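Local coordinates for uncharacterized protein (Helicobacter pylori, PDB 4O5J) that probably attaches the bacterium to sialylated host glycans, as the extracellular adhesion domain of the outer-membrane, sialic acid-binding adhesin SabA, at residues 84-89 and 348-353; 211-216 and 234-239; 220-225 and 324-329; 229-234 and 313-318; 247-252 and 305-310. All coordinates share one frame; numbering follows the deposited sequence.

Contact 1 (84-89 and 348-353); sequences FNAVQA and QTIKNN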
# COMPACT_ATOMS: atom_id res chain seq x y z
N PHE A 84 6.91 4.90 3.49
CA PHE A 84 7.95 5.24 2.55
C PHE A 84 8.40 3.97 1.86
O PHE A 84 8.62 3.92 0.64
CB PHE A 84 9.16 5.89 3.25
CG PHE A 84 10.28 6.23 2.31
CD1 PHE A 84 10.30 7.48 1.64
CD2 PHE A 84 11.31 5.32 2.07
CE1 PHE A 84 11.34 7.79 0.75
CE2 PHE A 84 12.34 5.62 1.19
CZ PHE A 84 12.37 6.87 0.53
N ASN A 85 8.57 2.91 2.66
CA ASN A 85 8.95 1.62 2.13
C ASN A 85 7.86 1.11 1.12
O ASN A 85 8.18 0.55 0.07
CB ASN A 85 9.18 0.60 3.23
CG ASN A 85 9.36 -0.79 2.61
OD1 ASN A 85 10.43 -1.13 2.07
ND2 ASN A 85 8.27 -1.59 2.59
N ALA A 86 6.59 1.32 1.46
CA ALA A 86 5.51 0.94 0.56
C ALA A 86 5.66 1.71 -0.77
O ALA A 86 5.53 1.14 -1.86
CB ALA A 86 4.16 1.23 1.20
N VAL A 87 5.93 3.02 -0.69
CA VAL A 87 6.14 3.81 -1.88
C VAL A 87 7.28 3.23 -2.74
O VAL A 87 7.15 3.12 -3.96
CB VAL A 87 6.46 5.29 -1.54
CG1 VAL A 87 6.88 6.05 -2.78
CG2 VAL A 87 5.26 5.95 -0.87
N GLN A 88 8.40 2.88 -2.12
CA GLN A 88 9.51 2.27 -2.83
C GLN A 88 9.05 1.03 -3.60
O GLN A 88 9.38 0.85 -4.80
CB GLN A 88 10.65 1.90 -1.89
CG GLN A 88 11.55 3.06 -1.49
CD GLN A 88 12.36 3.65 -2.69
OE1 GLN A 88 12.26 3.21 -3.86
NE2 GLN A 88 13.18 4.63 -2.38
N ALA A 89 8.30 0.17 -2.93
CA ALA A 89 7.81 -1.08 -3.58
C ALA A 89 6.93 -0.75 -4.78
O ALA A 89 7.11 -1.32 -5.88
CB ALA A 89 7.03 -1.94 -2.58
N GLN A 348 8.11 -7.78 1.32
CA GLN A 348 8.10 -8.54 2.59
C GLN A 348 8.16 -7.57 3.76
O GLN A 348 7.56 -7.78 4.79
CB GLN A 348 9.26 -9.49 2.66
CG GLN A 348 9.14 -10.64 1.64
CD GLN A 348 7.79 -11.38 1.69
OE1 GLN A 348 7.38 -11.87 2.76
NE2 GLN A 348 7.10 -11.47 0.54
N THR A 349 8.90 -6.48 3.58
CA THR A 349 8.96 -5.46 4.64
C THR A 349 7.57 -4.87 4.94
O THR A 349 7.26 -4.58 6.11
CB THR A 349 9.96 -4.37 4.29
OG1 THR A 349 11.27 -4.97 4.20
CG2 THR A 349 9.97 -3.23 5.29
N ILE A 350 6.75 -4.65 3.91
CA ILE A 350 5.39 -4.19 4.12
C ILE A 350 4.66 -5.22 4.99
O ILE A 350 3.99 -4.86 5.95
CB ILE A 350 4.59 -4.08 2.84
CG1 ILE A 350 5.31 -3.18 1.84
CG2 ILE A 350 3.24 -3.49 3.16
CD1 ILE A 350 4.52 -3.04 0.55
N LYS A 351 4.79 -6.48 4.63
CA LYS A 351 4.12 -7.56 5.41
C LYS A 351 4.60 -7.57 6.87
O LYS A 351 3.79 -7.65 7.80
CB LYS A 351 4.41 -8.92 4.77
CG LYS A 351 3.86 -10.12 5.56
CD LYS A 351 4.31 -11.44 4.93
CE LYS A 351 3.88 -12.60 5.83
NZ LYS A 351 4.44 -13.80 5.22
N ASN A 352 5.92 -7.47 7.09
CA ASN A 352 6.43 -7.40 8.47
C ASN A 352 6.00 -6.17 9.22
O ASN A 352 5.67 -6.28 10.40
CB ASN A 352 7.94 -7.45 8.47
CG ASN A 352 8.43 -8.74 7.89
OD1 ASN A 352 7.66 -9.68 7.74
ND2 ASN A 352 9.71 -8.80 7.55
N ASN A 353 6.00 -5.00 8.55
CA ASN A 353 5.57 -3.77 9.21
C ASN A 353 4.12 -3.90 9.66
O ASN A 353 3.77 -3.54 10.78
CB ASN A 353 5.64 -2.60 8.23
CG ASN A 353 7.04 -2.19 7.93
OD1 ASN A 353 7.99 -2.57 8.64
ND2 ASN A 353 7.21 -1.42 6.89
O HOH W 1 6.27 -1.11 4.50
O HOH W 2 12.96 -3.35 2.18
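Asn85 lays its carboxamide across Thr349 and Ile350, and Asn85 and Ile350 carry most of the contact. The amide ND2 of Asn85 sits 3.4 Å from Ile350 CG1 and 3.6 Å from Thr349 CG2. CG of Asn85 is anti to its own backbone N (chi1 171°), which carries the amide over to the other helix. Beside it, the Ile350 chain runs out to CD1, which touches both Ala86 CA at 4.1 Å and Ala89 CB at 4.2 Å, two alanines about one turn apart. The helices, 82-101 and 343-396, run nearly antiparallel here, their short axes 9.5 Å apart at an angle of 153°, as neighbours in the helical bundle of the adhesion domain. Two waters join the polar ends. One accepts from Asn85 ND2 at 2.8 Å and, weakly, from Asn353 ND2; the other donates to Thr349 OG1 and, weakly, to Asn85 OD1. Further out, the backbone of helix 343-396 positions both polar groups: Asn85 ND2 is also hydrogen-bonded to Glu346 O, and Thr349 OG1 to Gln345 O. Helix 281-309 packs alongside, with Phe308 on Ala89 and Ile304 and Phe305 on Ile350.

Contact 2 (211-216 and 234-239); sequences KTAMMW and TNYPTQ. With EDO (1,2-ethanediol), chain B.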
# COMPACT_ATOMS: atom_id res chain seq x y z
N LYS A 211 -5.36 1.59 -26.36
CA LYS A 211 -5.86 0.31 -26.87
C LYS A 211 -4.80 -0.42 -27.69
O LYS A 211 -4.97 -0.68 -28.86
CB LYS A 211 -7.12 0.51 -27.66
CG LYS A 211 -8.22 0.93 -26.76
CD LYS A 211 -9.23 -0.19 -26.74
CE LYS A 211 -9.69 -0.59 -28.16
NZ LYS A 211 -10.89 -1.50 -28.17
N THR A 212 -3.70 -0.73 -27.05
CA THR A 212 -2.62 -1.47 -27.64
C THR A 212 -2.40 -2.70 -26.77
O THR A 212 -2.16 -2.58 -25.56
CB THR A 212 -1.33 -0.62 -27.64
OG1 THR A 212 -1.52 0.47 -28.61
CG2 THR A 212 -0.13 -1.45 -28.11
N ALA A 213 -2.45 -3.89 -27.37
CA ALA A 213 -2.28 -5.14 -26.58
C ALA A 213 -0.82 -5.45 -26.40
O ALA A 213 -0.00 -5.13 -27.27
CB ALA A 213 -3.01 -6.28 -27.30
N MET A 214 -0.45 -6.07 -25.28
CA MET A 214 0.94 -6.47 -25.11
C MET A 214 1.16 -7.93 -25.49
O MET A 214 0.39 -8.84 -25.06
CB MET A 214 1.44 -6.14 -23.67
CG MET A 214 0.68 -6.81 -22.57
SD MET A 214 1.28 -6.33 -20.91
CE MET A 214 2.95 -7.03 -20.87
N MET A 215 2.20 -8.20 -26.27
CA MET A 215 2.53 -9.55 -26.71
C MET A 215 3.57 -10.15 -25.74
O MET A 215 4.79 -9.91 -25.90
CB MET A 215 3.09 -9.50 -28.13
CG MET A 215 2.09 -8.95 -29.13
SD MET A 215 2.75 -8.79 -30.84
CE MET A 215 3.91 -7.42 -30.65
N TRP A 216 3.12 -10.89 -24.74
CA TRP A 216 4.05 -11.48 -23.75
C TRP A 216 5.08 -12.40 -24.37
O TRP A 216 6.15 -12.58 -23.81
CB TRP A 216 3.32 -12.20 -22.64
CG TRP A 216 2.65 -11.28 -21.67
CD1 TRP A 216 1.49 -10.56 -21.86
CD2 TRP A 216 3.06 -11.02 -20.29
NE1 TRP A 216 1.17 -9.83 -20.71
CE2 TRP A 216 2.11 -10.09 -19.73
CE3 TRP A 216 4.12 -11.46 -19.49
CZ2 TRP A 216 2.20 -9.64 -18.42
CZ3 TRP A 216 4.23 -11.01 -18.19
CH2 TRP A 216 3.29 -10.11 -17.65
N THR A 234 -1.32 -12.77 -25.53
CA THR A 234 -1.37 -11.41 -26.03
C THR A 234 -2.68 -10.79 -25.67
O THR A 234 -3.72 -11.32 -25.99
CB THR A 234 -1.25 -11.35 -27.56
OG1 THR A 234 0.08 -11.79 -27.95
CG2 THR A 234 -1.49 -9.89 -28.08
N ASN A 235 -2.66 -9.65 -24.99
CA ASN A 235 -3.92 -9.01 -24.60
C ASN A 235 -3.66 -7.62 -24.04
O ASN A 235 -2.50 -7.29 -23.74
CB ASN A 235 -4.66 -9.86 -23.57
CG ASN A 235 -6.18 -9.75 -23.73
OD1 ASN A 235 -6.71 -8.70 -24.13
ND2 ASN A 235 -6.87 -10.83 -23.42
N TYR A 236 -4.70 -6.80 -23.90
CA TYR A 236 -4.51 -5.45 -23.34
C TYR A 236 -4.04 -5.58 -21.90
O TYR A 236 -4.42 -6.50 -21.19
CB TYR A 236 -5.80 -4.63 -23.39
CG TYR A 236 -6.33 -4.56 -24.76
CD1 TYR A 236 -5.72 -3.75 -25.71
CD2 TYR A 236 -7.43 -5.35 -25.17
CE1 TYR A 236 -6.23 -3.66 -27.05
CE2 TYR A 236 -7.90 -5.29 -26.50
CZ TYR A 236 -7.28 -4.43 -27.41
OH TYR A 236 -7.69 -4.39 -28.70
N PRO A 237 -3.20 -4.66 -21.46
CA PRO A 237 -2.67 -4.72 -20.08
C PRO A 237 -3.76 -4.87 -19.02
O PRO A 237 -3.53 -5.49 -17.99
CB PRO A 237 -1.94 -3.37 -19.92
CG PRO A 237 -1.47 -3.09 -21.32
CD PRO A 237 -2.57 -3.59 -22.27
N THR A 238 -4.93 -4.27 -19.27
CA THR A 238 -6.03 -4.28 -18.30
C THR A 238 -6.61 -5.71 -18.16
O THR A 238 -7.49 -5.94 -17.35
CB THR A 238 -7.16 -3.35 -18.70
OG1 THR A 238 -7.38 -3.50 -20.07
CG2 THR A 238 -6.72 -1.85 -18.45
N GLN A 239 -6.11 -6.66 -18.94
CA GLN A 239 -6.52 -8.08 -18.79
C GLN A 239 -5.54 -8.83 -17.91
O GLN A 239 -5.75 -9.99 -17.67
CB GLN A 239 -6.60 -8.78 -20.13
CG GLN A 239 -7.64 -8.22 -21.10
CD GLN A 239 -8.94 -7.97 -20.41
OE1 GLN A 239 -9.71 -8.89 -20.20
NE2 GLN A 239 -9.18 -6.72 -20.02
C1 EDO B . -5.75 -12.74 -20.25
O1 EDO B . -5.32 -12.92 -21.62
C2 EDO B . -5.19 -13.86 -19.37
O2 EDO B . -4.81 -13.35 -18.07
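Met214 N donates to Asn235 O at 2.8 Å, and Asn235 N returns a longer bond of 3.2 Å to Met214 O. The pair is the hydrogen-bonded one of a minimal two-stranded antiparallel sheet, 214-215 with 234-235; Met215 and Thr234 form the adjoining non-hydrogen-bonded pair. Their side chains lie next to each other and point the same way, Met215 CG 3.7 Å from Thr234 OG1, a hydroxyl that is bonded to Asn135 O. On the face that carries the Met214 and Asn235 side chains, Met214 CG sits between its backbone N and carbonyl carbon (chi1 59°), 3.4 Å from Asn235 O. The Tyr236 ring takes Ala213 CB over one face, 4.0 Å above the plane, and Lys211 C at the edge. Helix 82-101 covers Met214 and Pro237 through Tyr101. The Asn235 carboxamide is used at both ends: OD1 accepts from Tyr236 N in its plane, on a lone pair, and ND2 donates at 3.2 Å to O1 of a 1,2-ethanediol, probably from the crystallisation liquor.

Contact 3 (220-225 and 324-329); sequences VISGVS and LKIPNA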
# COMPACT_ATOMS: atom_id res chain seq x y z
N VAL A 220 11.67 -12.24 -23.48
CA VAL A 220 12.60 -13.34 -23.33
C VAL A 220 13.40 -13.16 -22.06
O VAL A 220 14.21 -12.23 -21.94
CB VAL A 220 13.58 -13.43 -24.49
CG1 VAL A 220 14.48 -14.71 -24.35
CG2 VAL A 220 12.80 -13.46 -25.85
N ILE A 221 13.19 -14.05 -21.10
CA ILE A 221 13.98 -14.07 -19.90
C ILE A 221 14.46 -15.49 -19.66
O ILE A 221 13.62 -16.37 -19.44
CB ILE A 221 13.17 -13.63 -18.69
CG1 ILE A 221 12.61 -12.18 -18.92
CG2 ILE A 221 13.98 -13.73 -17.38
CD1 ILE A 221 11.64 -11.73 -17.83
N SER A 222 15.77 -15.72 -19.71
CA SER A 222 16.33 -17.06 -19.53
C SER A 222 15.92 -17.67 -18.22
O SER A 222 15.99 -17.04 -17.19
CB SER A 222 17.84 -17.01 -19.58
OG SER A 222 18.19 -16.79 -20.91
N GLY A 223 15.46 -18.91 -18.27
CA GLY A 223 15.09 -19.64 -17.06
C GLY A 223 13.67 -19.28 -16.66
O GLY A 223 13.17 -19.73 -15.67
N VAL A 224 13.01 -18.43 -17.42
CA VAL A 224 11.67 -18.07 -17.12
C VAL A 224 10.76 -18.21 -18.35
O VAL A 224 9.76 -18.94 -18.28
CB VAL A 224 11.61 -16.63 -16.61
CG1 VAL A 224 10.16 -16.14 -16.54
CG2 VAL A 224 12.34 -16.52 -15.26
N SER A 225 11.07 -17.54 -19.46
CA SER A 225 10.19 -17.58 -20.62
C SER A 225 10.41 -18.86 -21.40
O SER A 225 9.59 -19.20 -22.29
CB SER A 225 10.43 -16.38 -21.54
OG SER A 225 11.78 -16.36 -21.95
N LEU A 324 16.29 -8.93 -16.29
CA LEU A 324 17.02 -9.92 -17.08
C LEU A 324 16.47 -10.01 -18.51
O LEU A 324 16.95 -10.80 -19.31
CB LEU A 324 16.95 -11.32 -16.42
CG LEU A 324 17.75 -11.34 -15.12
CD1 LEU A 324 17.40 -12.57 -14.32
CD2 LEU A 324 19.25 -11.23 -15.39
N LYS A 325 15.46 -9.23 -18.81
CA LYS A 325 14.88 -9.25 -20.15
C LYS A 325 15.92 -8.95 -21.21
O LYS A 325 16.69 -8.01 -21.05
CB LYS A 325 13.73 -8.28 -20.21
CG LYS A 325 12.93 -8.30 -21.48
CD LYS A 325 11.76 -7.32 -21.30
CE LYS A 325 11.19 -6.95 -22.67
NZ LYS A 325 10.24 -5.83 -22.59
N ILE A 326 16.02 -9.77 -22.25
CA ILE A 326 16.97 -9.49 -23.31
C ILE A 326 16.27 -9.34 -24.62
O ILE A 326 15.28 -10.01 -24.87
CB ILE A 326 18.05 -10.54 -23.44
CG1 ILE A 326 17.44 -11.90 -23.70
CG2 ILE A 326 18.99 -10.51 -22.15
CD1 ILE A 326 18.21 -13.10 -23.07
N PRO A 327 16.75 -8.42 -25.45
CA PRO A 327 16.00 -8.21 -26.68
C PRO A 327 16.25 -9.31 -27.67
O PRO A 327 17.25 -9.97 -27.63
CB PRO A 327 16.52 -6.83 -27.20
CG PRO A 327 17.82 -6.61 -26.55
CD PRO A 327 17.85 -7.44 -25.26
N ASN A 328 15.30 -9.52 -28.52
CA ASN A 328 15.44 -10.52 -29.55
C ASN A 328 16.18 -10.01 -30.86
O ASN A 328 16.47 -10.79 -31.75
CB ASN A 328 14.03 -11.03 -29.83
CG ASN A 328 14.01 -12.25 -30.66
OD1 ASN A 328 14.14 -12.19 -31.89
ND2 ASN A 328 13.86 -13.37 -30.02
N ALA A 329 16.49 -8.71 -30.96
CA ALA A 329 17.18 -8.09 -32.12
C ALA A 329 17.71 -6.70 -31.67
O ALA A 329 17.09 -6.05 -30.77
CB ALA A 329 16.25 -7.96 -33.36
O HOH W 3 12.48 -9.64 -24.55
O HOH W 4 17.66 -13.54 -19.48
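Val220 and Ile326 are joined by the one direct hydrogen bond between these two loops: Ile326 N donates to Val220 O at 3.1 Å, with an N-H...O angle of 167° and the donor nearly along the C=O axis. The same oxygen receives a CA-H...O contact from Lys325 CA at 3.5 Å. Two waters extend the pairing on the backbone. One accepts from Val220 N and donates to Ile326 O at 2.8 Å; the other accepts from Ser222 N and donates to Leu324 O, also at 2.8 Å.

Apolar contacts flank the polar seam. Val220 CG1 lies 4.1 Å from Ile326 CG1, which stands between its own backbone N and carbonyl carbon (chi1 58°) and is thereby held near the Val220 carbonyl. Ile221 meets the other loop with both branches, CG2 on Leu324 CB at 3.9 Å and CG1 against Lys325 CA.

Within 220-225 a tight turn shapes the first loop: Ile221 O accepts from Val224 N and Ser225 N, and Ile221 N donates to Ser225 OG at 2.8 Å. The extended Lys325 chain leads away to the end of helix 82-101 and the residues just after it, where NZ donates to Ser99 O, Leu100 O, Ala102 O and Tyr105 O. Ile221 and Val224 touch Tyr318 of helix 313-320, and the paired loops join the connection between strands 214-215 and 234-235 with the one leading into helix 343-396.

Contact 4 (229-234 and 313-318); sequences GAITST and AEQYKY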
# COMPACT_ATOMS: atom_id res chain seq x y z
N GLY A 229 5.09 -22.82 -17.40
CA GLY A 229 4.59 -21.63 -16.72
C GLY A 229 4.82 -20.35 -17.53
O GLY A 229 4.17 -19.34 -17.23
N ALA A 230 5.69 -20.39 -18.54
CA ALA A 230 6.00 -19.15 -19.34
C ALA A 230 4.75 -18.47 -19.77
O ALA A 230 3.78 -19.14 -20.15
CB ALA A 230 6.81 -19.51 -20.58
N ILE A 231 4.72 -17.14 -19.77
CA ILE A 231 3.53 -16.40 -20.26
C ILE A 231 3.75 -15.96 -21.68
O ILE A 231 4.75 -15.27 -22.00
CB ILE A 231 3.23 -15.21 -19.37
CG1 ILE A 231 3.08 -15.68 -17.92
CG2 ILE A 231 2.00 -14.48 -19.89
CD1 ILE A 231 3.01 -14.55 -16.93
N THR A 232 2.82 -16.38 -22.58
CA THR A 232 3.01 -16.22 -24.02
C THR A 232 1.76 -15.63 -24.67
O THR A 232 1.66 -15.56 -25.89
CB THR A 232 3.29 -17.60 -24.70
OG1 THR A 232 2.10 -18.38 -24.62
CG2 THR A 232 4.44 -18.33 -24.04
N SER A 233 0.77 -15.28 -23.86
CA SER A 233 -0.48 -14.78 -24.39
C SER A 233 -0.33 -13.27 -24.83
O SER A 233 0.65 -12.60 -24.53
CB SER A 233 -1.56 -14.86 -23.34
OG SER A 233 -1.25 -14.10 -22.20
N THR A 234 -1.32 -12.77 -25.53
CA THR A 234 -1.37 -11.41 -26.03
C THR A 234 -2.68 -10.79 -25.67
O THR A 234 -3.72 -11.32 -25.99
CB THR A 234 -1.25 -11.35 -27.56
OG1 THR A 234 0.08 -11.79 -27.95
CG2 THR A 234 -1.49 -9.89 -28.08
N ALA A 313 1.57 -15.89 -9.38
CA ALA A 313 2.96 -16.24 -9.14
C ALA A 313 3.83 -16.09 -10.38
O ALA A 313 4.96 -15.62 -10.28
CB ALA A 313 3.10 -17.73 -8.53
N GLU A 314 3.36 -16.55 -11.53
CA GLU A 314 4.17 -16.50 -12.71
C GLU A 314 4.33 -15.05 -13.20
O GLU A 314 5.40 -14.68 -13.70
CB GLU A 314 3.50 -17.33 -13.81
CG GLU A 314 4.35 -17.40 -15.07
CD GLU A 314 5.65 -18.18 -14.91
OE1 GLU A 314 5.68 -19.11 -14.06
OE2 GLU A 314 6.63 -17.90 -15.65
N GLN A 315 3.29 -14.25 -13.08
CA GLN A 315 3.39 -12.82 -13.46
C GLN A 315 4.35 -12.11 -12.51
O GLN A 315 5.15 -11.29 -12.95
CB GLN A 315 2.03 -12.15 -13.46
CG GLN A 315 1.14 -12.69 -14.56
CD GLN A 315 -0.25 -12.08 -14.48
OE1 GLN A 315 -0.46 -11.08 -13.81
NE2 GLN A 315 -1.21 -12.70 -15.18
N TYR A 316 4.30 -12.44 -11.23
CA TYR A 316 5.18 -11.82 -10.27
C TYR A 316 6.62 -12.20 -10.60
O TYR A 316 7.53 -11.35 -10.52
CB TYR A 316 4.80 -12.25 -8.84
CG TYR A 316 5.61 -11.57 -7.77
CD1 TYR A 316 5.41 -10.22 -7.49
CD2 TYR A 316 6.60 -12.23 -7.04
CE1 TYR A 316 6.14 -9.55 -6.53
CE2 TYR A 316 7.36 -11.54 -6.06
CZ TYR A 316 7.12 -10.20 -5.82
OH TYR A 316 7.82 -9.50 -4.85
N LYS A 317 6.83 -13.48 -10.99
CA LYS A 317 8.19 -13.92 -11.32
C LYS A 317 8.75 -13.08 -12.48
O LYS A 317 9.91 -12.71 -12.47
CB LYS A 317 8.21 -15.45 -11.67
CG LYS A 317 9.54 -16.00 -12.08
CD LYS A 317 10.64 -15.84 -11.02
CE LYS A 317 10.39 -16.62 -9.72
NZ LYS A 317 11.31 -16.30 -8.55
N TYR A 318 7.93 -12.81 -13.50
CA TYR A 318 8.36 -11.98 -14.65
C TYR A 318 8.74 -10.57 -14.14
O TYR A 318 9.79 -10.04 -14.48
CB TYR A 318 7.26 -11.84 -15.68
CG TYR A 318 7.26 -12.86 -16.75
CD1 TYR A 318 7.66 -12.53 -18.06
CD2 TYR A 318 6.89 -14.21 -16.50
CE1 TYR A 318 7.64 -13.46 -19.07
CE2 TYR A 318 6.89 -15.14 -17.56
CZ TYR A 318 7.27 -14.77 -18.81
OH TYR A 318 7.30 -15.70 -19.87
O HOH W 5 7.49 -14.76 -22.37
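Ile231 packs against Glu314, Gln315 and Tyr318, where the loop leading to strand 234-235 lies against the first turns of helix 313-320 at the surface of the adhesion domain. From the backbone outward, CB of Ile231 lies 4.1 Å from Tyr318 CE2 and CZ. CG1, anti to the carbonyl carbon (chi1 -55°), runs between two helix residues, 3.6 Å from Glu314 CG and 3.9 Å from Tyr318 CE2. At the tip, CD1 meets Gln315 CG at 3.5 Å and also touches Glu314 CG, so that three helix side chains line the isoleucine. Glu314 and Tyr318 each pass it in the opposite direction, whereas Gln315 crosses at about a right angle and sends OE1 on to the backbone N of Val242. Trp216 packs on Ile231 and meets the Tyr318 ring edge-to-face, joining the small sheet to this helix. Ala230 CA comes to the Tyr318 ring edge. The phenol oxygen closes the contact: Ile231 N donates to Tyr318 OH at 3.0 Å, and a water 2.8 Å from Ile231 O lies 2.7 Å from Tyr318 OH, in the plane of the ring.

Contact 5 (247-252 and 305-310); sequences KAMIPI and FNLFNS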
# COMPACT_ATOMS: atom_id res chain seq x y z
N LYS A 247 -1.61 -0.94 -10.64
CA LYS A 247 -2.33 0.31 -10.89
C LYS A 247 -3.19 0.69 -9.71
O LYS A 247 -3.26 1.86 -9.33
CB LYS A 247 -3.16 0.21 -12.19
CG LYS A 247 -3.80 1.54 -12.56
CD LYS A 247 -4.45 1.44 -13.95
CE LYS A 247 -5.06 2.74 -14.44
NZ LYS A 247 -6.16 3.13 -13.58
N ALA A 248 -3.83 -0.30 -9.08
CA ALA A 248 -4.73 0.01 -7.96
C ALA A 248 -3.96 0.49 -6.72
O ALA A 248 -4.51 1.20 -5.87
CB ALA A 248 -5.60 -1.22 -7.63
N MET A 249 -2.70 0.08 -6.59
CA MET A 249 -1.90 0.44 -5.41
C MET A 249 -1.66 1.97 -5.35
O MET A 249 -1.56 2.55 -4.24
CB MET A 249 -0.55 -0.20 -5.47
CG MET A 249 -0.61 -1.71 -5.39
SD MET A 249 1.05 -2.35 -5.73
CE MET A 249 0.76 -4.17 -5.81
N ILE A 250 -1.62 2.62 -6.50
CA ILE A 250 -1.17 4.06 -6.50
C ILE A 250 -2.13 4.99 -5.74
O ILE A 250 -1.73 5.65 -4.77
CB ILE A 250 -0.85 4.54 -7.91
CG1 ILE A 250 0.25 3.65 -8.49
CG2 ILE A 250 -0.43 6.04 -7.93
CD1 ILE A 250 0.28 3.60 -9.98
N PRO A 251 -3.42 5.03 -6.12
CA PRO A 251 -4.35 5.89 -5.39
C PRO A 251 -4.45 5.50 -3.93
O PRO A 251 -4.58 6.37 -3.08
CB PRO A 251 -5.71 5.63 -6.06
CG PRO A 251 -5.39 5.06 -7.39
CD PRO A 251 -4.10 4.30 -7.21
N ILE A 252 -4.35 4.20 -3.63
CA ILE A 252 -4.38 3.76 -2.23
C ILE A 252 -3.19 4.35 -1.48
O ILE A 252 -3.33 4.87 -0.36
CB ILE A 252 -4.35 2.22 -2.10
CG1 ILE A 252 -5.65 1.63 -2.60
CG2 ILE A 252 -4.11 1.80 -0.67
CD1 ILE A 252 -5.63 0.07 -2.68
N PHE A 305 0.05 -4.72 0.37
CA PHE A 305 0.63 -6.04 0.47
C PHE A 305 -0.31 -7.07 -0.19
O PHE A 305 0.14 -7.89 -1.03
CB PHE A 305 0.97 -6.44 1.90
CG PHE A 305 1.39 -7.91 1.98
CD1 PHE A 305 2.62 -8.32 1.47
CD2 PHE A 305 0.52 -8.87 2.42
CE1 PHE A 305 3.01 -9.66 1.49
CE2 PHE A 305 0.91 -10.23 2.46
CZ PHE A 305 2.14 -10.63 1.98
N ASN A 306 -1.59 -7.01 0.13
CA ASN A 306 -2.58 -7.93 -0.45
C ASN A 306 -2.62 -7.83 -1.95
O ASN A 306 -2.81 -8.85 -2.64
CB ASN A 306 -3.97 -7.71 0.17
CG ASN A 306 -4.04 -8.21 1.62
OD1 ASN A 306 -3.15 -8.95 2.07
ND2 ASN A 306 -5.12 -7.84 2.36
N LEU A 307 -2.46 -6.61 -2.49
CA LEU A 307 -2.49 -6.44 -3.94
C LEU A 307 -1.26 -7.11 -4.58
O LEU A 307 -1.35 -7.65 -5.67
CB LEU A 307 -2.55 -4.94 -4.34
CG LEU A 307 -3.98 -4.33 -4.17
CD1 LEU A 307 -3.95 -2.79 -4.14
CD2 LEU A 307 -4.88 -4.87 -5.26
N PHE A 308 -0.12 -7.09 -3.90
CA PHE A 308 1.08 -7.75 -4.41
C PHE A 308 0.87 -9.28 -4.30
O PHE A 308 1.24 -10.02 -5.19
CB PHE A 308 2.29 -7.43 -3.58
CG PHE A 308 3.02 -6.18 -4.03
CD1 PHE A 308 3.73 -6.19 -5.24
CD2 PHE A 308 3.00 -5.02 -3.27
CE1 PHE A 308 4.39 -5.07 -5.70
CE2 PHE A 308 3.70 -3.91 -3.71
CZ PHE A 308 4.39 -3.92 -4.93
N ASN A 309 0.24 -9.72 -3.23
CA ASN A 309 0.13 -11.16 -2.93
C ASN A 309 -0.96 -11.80 -3.82
O ASN A 309 -0.94 -12.94 -4.01
CB ASN A 309 -0.18 -11.28 -1.46
CG ASN A 309 -0.01 -12.66 -0.96
OD1 ASN A 309 1.08 -13.04 -0.55
ND2 ASN A 309 -1.10 -13.45 -1.03
N SER A 310 -1.83 -11.00 -4.45
CA SER A 310 -2.91 -11.44 -5.30
C SER A 310 -2.41 -11.53 -6.74
O SER A 310 -3.18 -11.87 -7.63
CB SER A 310 -4.03 -10.38 -5.33
OG SER A 310 -4.67 -10.39 -4.21
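Met249 crosses the Phe308 ring at about a right angle and puts its terminal methyl squarely over the face. CE is 3.4 Å from the ring centroid and only 6° off the normal, a CH-pi contact; SD follows at 4.0 Å and 25° off the normal, making this a Met-aromatic pair as well. The methionine is extended beyond CG, which gives it the length to span the gap between the helices. Leu307 runs past Met249 in the opposite direction: its CB is 3.7 Å from Met249 CE, and its CD1 is 3.7 Å from Met249 CG. That same CD1 meets Ile252 CD1 tip to tip at 3.6 Å, and Ala248 CB stands 4.2 Å away from it. One leucine methyl is therefore shared by three residues of the facing helix. The two helices run antiparallel, with short axes 9.9 Å apart; helix 247-252 is kinked where Pro251 has no N-H to give to the preceding turn. Leu307 O accepts from Asn245 ND2, a polar link just beyond the segment. Helix 82-101 packs through Val90 on Met249 and Ser93 on Phe308, Val347 of helix 343-396 also meets Phe308, and helix 193-209 packs on Ile250.

Overall arrangement
From the N terminus, helix 82-101 opens contact 1, whose loop closes only at helix 343-396 and encloses the other four contacts. Contact 2 pairs the two short strands over a short connection; it crosses contacts 3 and 4, because their first segments lie within or at the end of that connection and their second segments much later. Contact 4 lies within the span of contact 3, and contact 5, joining helices 241-268 and 281-309, within that of contact 4. In space, contacts 2, 3 and 4 cluster away from the chain centre: contacts 2 and 4 share Thr234, and contacts 3 and 4 touch. Contacts 1 and 5 touch through Phe305 and Phe308 in the central helical bundle.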